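Local atomic coordinates of kelch-like protein 7 (Homo sapiens, PDB entry 3II7), a protein that serves as the substrate-specific adapter of a CUL3-RBX1 E3 ubiquitin ligase, the part described here being its kelch-repeat domain. Residues A[185-190]-A[226-231]. Residues are numbered along the deposited sequence; the frame is centred on the assembly and turned at random.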
ATOM      1  N   CYS A 185      16.489  -2.424  11.288  1.00  3.81           N
ATOM      2  CA  CYS A 185      16.298  -1.344  12.235  1.00  4.37           C
ATOM      3  C   CYS A 185      14.816  -0.971  12.285  1.00  3.68           C
ATOM      4  O   CYS A 185      14.171  -0.843  11.237  1.00  3.22           O
ATOM      5  CB  CYS A 185      17.111  -0.143  11.787  1.00  5.65           C
ATOM      6  SG  CYS A 185      17.072   1.247  12.947  1.00  7.37           S
ATOM      7  N   PRO A 186      14.255  -0.824  13.500  1.00  3.74           N
ATOM      8  CA  PRO A 186      12.862  -0.418  13.598  1.00  3.05           C
ATOM      9  C   PRO A 186      12.654   1.074  13.250  1.00  4.33           C
ATOM     10  O   PRO A 186      13.579   1.895  13.378  1.00  4.35           O
ATOM     11  CB  PRO A 186      12.525  -0.670  15.061  1.00  5.99           C
ATOM     12  CG  PRO A 186      13.814  -0.492  15.755  1.00  6.59           C
ATOM     13  CD  PRO A 186      14.848  -1.049  14.828  1.00  4.80           C
ATOM     14  N   MET A 187      11.450   1.392  12.810  1.00  3.69           N
ATOM     15  CA  MET A 187      11.067   2.784  12.539  1.00  3.25           C
ATOM     16  C   MET A 187      11.180   3.597  13.824  1.00  4.45           C
ATOM     17  O   MET A 187      11.128   3.033  14.953  1.00  4.52           O
ATOM     18  CB  MET A 187       9.625   2.877  11.997  1.00  6.24           C
ATOM     19  CG  MET A 187       9.462   2.331  10.614  1.00  4.38           C
ATOM     20  SD  MET A 187       7.800   2.573   9.993  1.00  6.68           S
ATOM     21  CE  MET A 187       6.821   1.582  11.161  1.00  9.00           C
ATOM     22  N   ILE A 188      11.353   4.906  13.661  1.00  5.33           N
ATOM     23  CA  ILE A 188      11.336   5.827  14.802  1.00  3.28           C
ATOM     24  C   ILE A 188       9.940   5.856  15.447  1.00  2.39           C
ATOM     25  O   ILE A 188       9.807   5.857  16.677  1.00  4.81           O
ATOM     26  CB  ILE A 188      11.764   7.220  14.370  1.00  2.00           C
ATOM     27  CG1 ILE A 188      13.223   7.140  13.883  1.00  5.17           C
ATOM     28  CG2 ILE A 188      11.568   8.231  15.503  1.00  4.41           C
ATOM     29  CD1 ILE A 188      13.677   8.387  13.117  1.00  5.66           C
ATOM     30  N   GLU A 189       8.901   5.842  14.590  1.00  4.53           N
ATOM     31  CA  GLU A 189       7.517   5.878  15.025  1.00  4.05           C
ATOM     32  C   GLU A 189       6.876   4.518  14.800  1.00  5.67           C
ATOM     33  O   GLU A 189       7.078   3.910  13.745  1.00  6.29           O
ATOM     34  CB  GLU A 189       6.749   6.905  14.206  1.00  5.12           C
ATOM     35  CG  GLU A 189       7.065   8.323  14.520  1.00 10.27           C
ATOM     36  CD  GLU A 189       6.385   8.869  15.801  1.00 12.71           C
ATOM     37  OE1 GLU A 189       5.620   8.150  16.448  1.00 16.17           O
ATOM     38  OE2 GLU A 189       6.633  10.035  16.125  1.00 14.30           O
ATOM     39  N   ALA A 190       6.062   4.050  15.760  1.00  4.55           N
ATOM     40  CA  ALA A 190       5.152   2.949  15.464  1.00  4.42           C
ATOM     41  C   ALA A 190       4.097   3.504  14.487  1.00  3.20           C
ATOM     42  O   ALA A 190       3.653   4.638  14.648  1.00  3.88           O
ATOM     43  CB  ALA A 190       4.499   2.428  16.738  1.00  4.29           C
ATOM     44  N   ASN A 226      21.023   1.013   7.118  1.00  4.89           N
ATOM     45  CA  ASN A 226      20.117   0.301   8.007  1.00  2.11           C
ATOM     46  C   ASN A 226      19.722   1.201   9.195  1.00  4.16           C
ATOM     47  O   ASN A 226      19.900   0.841  10.365  1.00  5.08           O
ATOM     48  CB  ASN A 226      20.700  -1.056   8.468  1.00  4.35           C
ATOM     49  CG  ASN A 226      19.743  -1.837   9.388  1.00  5.44           C
ATOM     50  OD1 ASN A 226      18.508  -1.893   9.174  1.00  3.74           O
ATOM     51  ND2 ASN A 226      20.315  -2.456  10.412  1.00  8.52           N
ATOM     52  N   GLU A 227      19.254   2.403   8.854  1.00  3.93           N
ATOM     53  CA  GLU A 227      18.812   3.398   9.840  1.00  5.74           C
ATOM     54  C   GLU A 227      17.603   4.090   9.296  1.00  7.51           C
ATOM     55  O   GLU A 227      17.478   4.267   8.083  1.00  6.34           O
ATOM     56  CB  GLU A 227      19.838   4.515  10.082  1.00  8.89           C
ATOM     57  CG  GLU A 227      21.258   4.101  10.377  1.00 19.28           C
ATOM     58  CD  GLU A 227      22.220   5.317  10.498  1.00 26.68           C
ATOM     59  OE1 GLU A 227      21.777   6.485  10.297  1.00 24.03           O
ATOM     60  OE2 GLU A 227      23.422   5.090  10.784  1.00 32.51           O
ATOM     61  N   TRP A 228      16.723   4.503  10.199  1.00  4.92           N
ATOM     62  CA  TRP A 228      15.605   5.357   9.856  1.00  3.48           C
ATOM     63  C   TRP A 228      15.885   6.773  10.325  1.00  3.91           C
ATOM     64  O   TRP A 228      16.457   6.999  11.419  1.00  5.99           O
ATOM     65  CB  TRP A 228      14.314   4.865  10.526  1.00  3.80           C
ATOM     66  CG  TRP A 228      13.737   3.552   9.995  1.00  2.77           C
ATOM     67  CD1 TRP A 228      14.077   2.291  10.395  1.00  5.81           C
ATOM     68  CD2 TRP A 228      12.695   3.394   9.043  1.00  2.00           C
ATOM     69  NE1 TRP A 228      13.322   1.380   9.737  1.00  4.81           N
ATOM     70  CE2 TRP A 228      12.479   2.034   8.882  1.00  2.16           C
ATOM     71  CE3 TRP A 228      11.933   4.293   8.270  1.00  3.07           C
ATOM     72  CZ2 TRP A 228      11.515   1.534   8.011  1.00  4.02           C
ATOM     73  CZ3 TRP A 228      10.986   3.788   7.411  1.00  5.98           C
ATOM     74  CH2 TRP A 228      10.787   2.449   7.275  1.00  4.87           C
ATOM     75  N   LYS A 229      15.435   7.747   9.517  1.00  4.65           N
ATOM     76  CA  LYS A 229      15.665   9.158   9.758  1.00  6.39           C
ATOM     77  C   LYS A 229      14.387   9.936   9.472  1.00  4.81           C
ATOM     78  O   LYS A 229      13.740   9.707   8.427  1.00  3.63           O
ATOM     79  CB  LYS A 229      16.792   9.650   8.833  1.00  8.95           C
ATOM     80  CG  LYS A 229      18.169   9.085   9.171  1.00 18.55           C
ATOM     81  CD  LYS A 229      19.294   9.867   8.455  1.00 29.44           C
ATOM     82  CE  LYS A 229      20.484   8.971   8.136  1.00 42.32           C
ATOM     83  NZ  LYS A 229      20.170   7.996   7.029  1.00 37.69           N
ATOM     84  N   MET A 230      14.031  10.852  10.385  1.00  6.27           N
ATOM     85  CA  MET A 230      12.902  11.781  10.168  1.00  6.16           C
ATOM     86  C   MET A 230      13.222  12.814   9.084  1.00  5.99           C
ATOM     87  O   MET A 230      14.341  13.310   8.976  1.00  6.14           O
ATOM     88  CB  MET A 230      12.555  12.566  11.439  1.00  9.02           C
ATOM     89  CG  MET A 230      12.208  11.767  12.676  1.00 10.32           C
ATOM     90  SD  MET A 230      10.840  10.619  12.465  1.00 13.98           S
ATOM     91  CE  MET A 230       9.578  11.540  11.752  1.00  2.00           C
ATOM     92  N   VAL A 231      12.207  13.139   8.296  1.00  6.42           N
ATOM     93  CA  VAL A 231      12.255  14.253   7.364  1.00  3.48           C
ATOM     94  C   VAL A 231      11.131  15.223   7.715  1.00  3.51           C
ATOM     95  O   VAL A 231      10.577  15.158   8.820  1.00  4.25           O
ATOM     96  CB  VAL A 231      12.233  13.769   5.879  1.00  4.05           C
ATOM     97  CG1 VAL A 231      13.485  12.953   5.588  1.00  6.46           C
ATOM     98  CG2 VAL A 231      10.984  12.989   5.571  1.00  5.26           C
TER
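Trp-228, on the outermost strand of one blade of the kelch beta-propeller, packs against Cys-185, Met-187 and Ile-188 in the loop between strands 180-184 and 195-199. That loop, in the Kelch 4 repeat, carries the chain from one blade to the first strand of the next, and here it packs on that next blade's outermost strand, in Kelch 5. Followed outward, the tryptophan CB lies 4.2 Å from CG1 of Ile-188. CG and CD2 lie by Met-187 CA, while CD1 comes within 3.1 Å of the Pro-186 O. NE1 donates to the Cys-185 O at 2.8 Å; that oxygen lies near the indole plane, but the nitrogen sits well above the carbonyl plane and the N-H...O angle is a bent 135°. CE2 and CZ2 meet Met-187 CG, which covers one face of the six-membered ring, 3.4 Å from its centroid, as a CH-pi contact; CH2, at the tip, meets both CG and SD. Methionine's slim, unbranched chain suits this face: with CG beside the backbone N (chi1 -70°) and chi2 extended, SD also lies over the ring, a Met-aromatic contact. The small Cys-185 puts its SG at the indole edge near CD1, a sulfur-aromatic contact. A leucine at Trp-228, having no N-H, would probably leave the Cys-185 O short of a donor and open a gap where the six-membered ring meets Met-187. Ala-205 and Tyr-221 of its own blade and Cys-155 of the preceding one also touch the indole. Flexible Met-230 bends to bring SD 3.7 Å from CD1 of branched Ile-188. Asn-226 sits at a G1 beta bulge with positive phi, which asparagine tolerates well; its OD1, also bonded to the Tyr-221 OH, accepts the Cys-185 N-H at 3.0 Å, nearly straight at 173°.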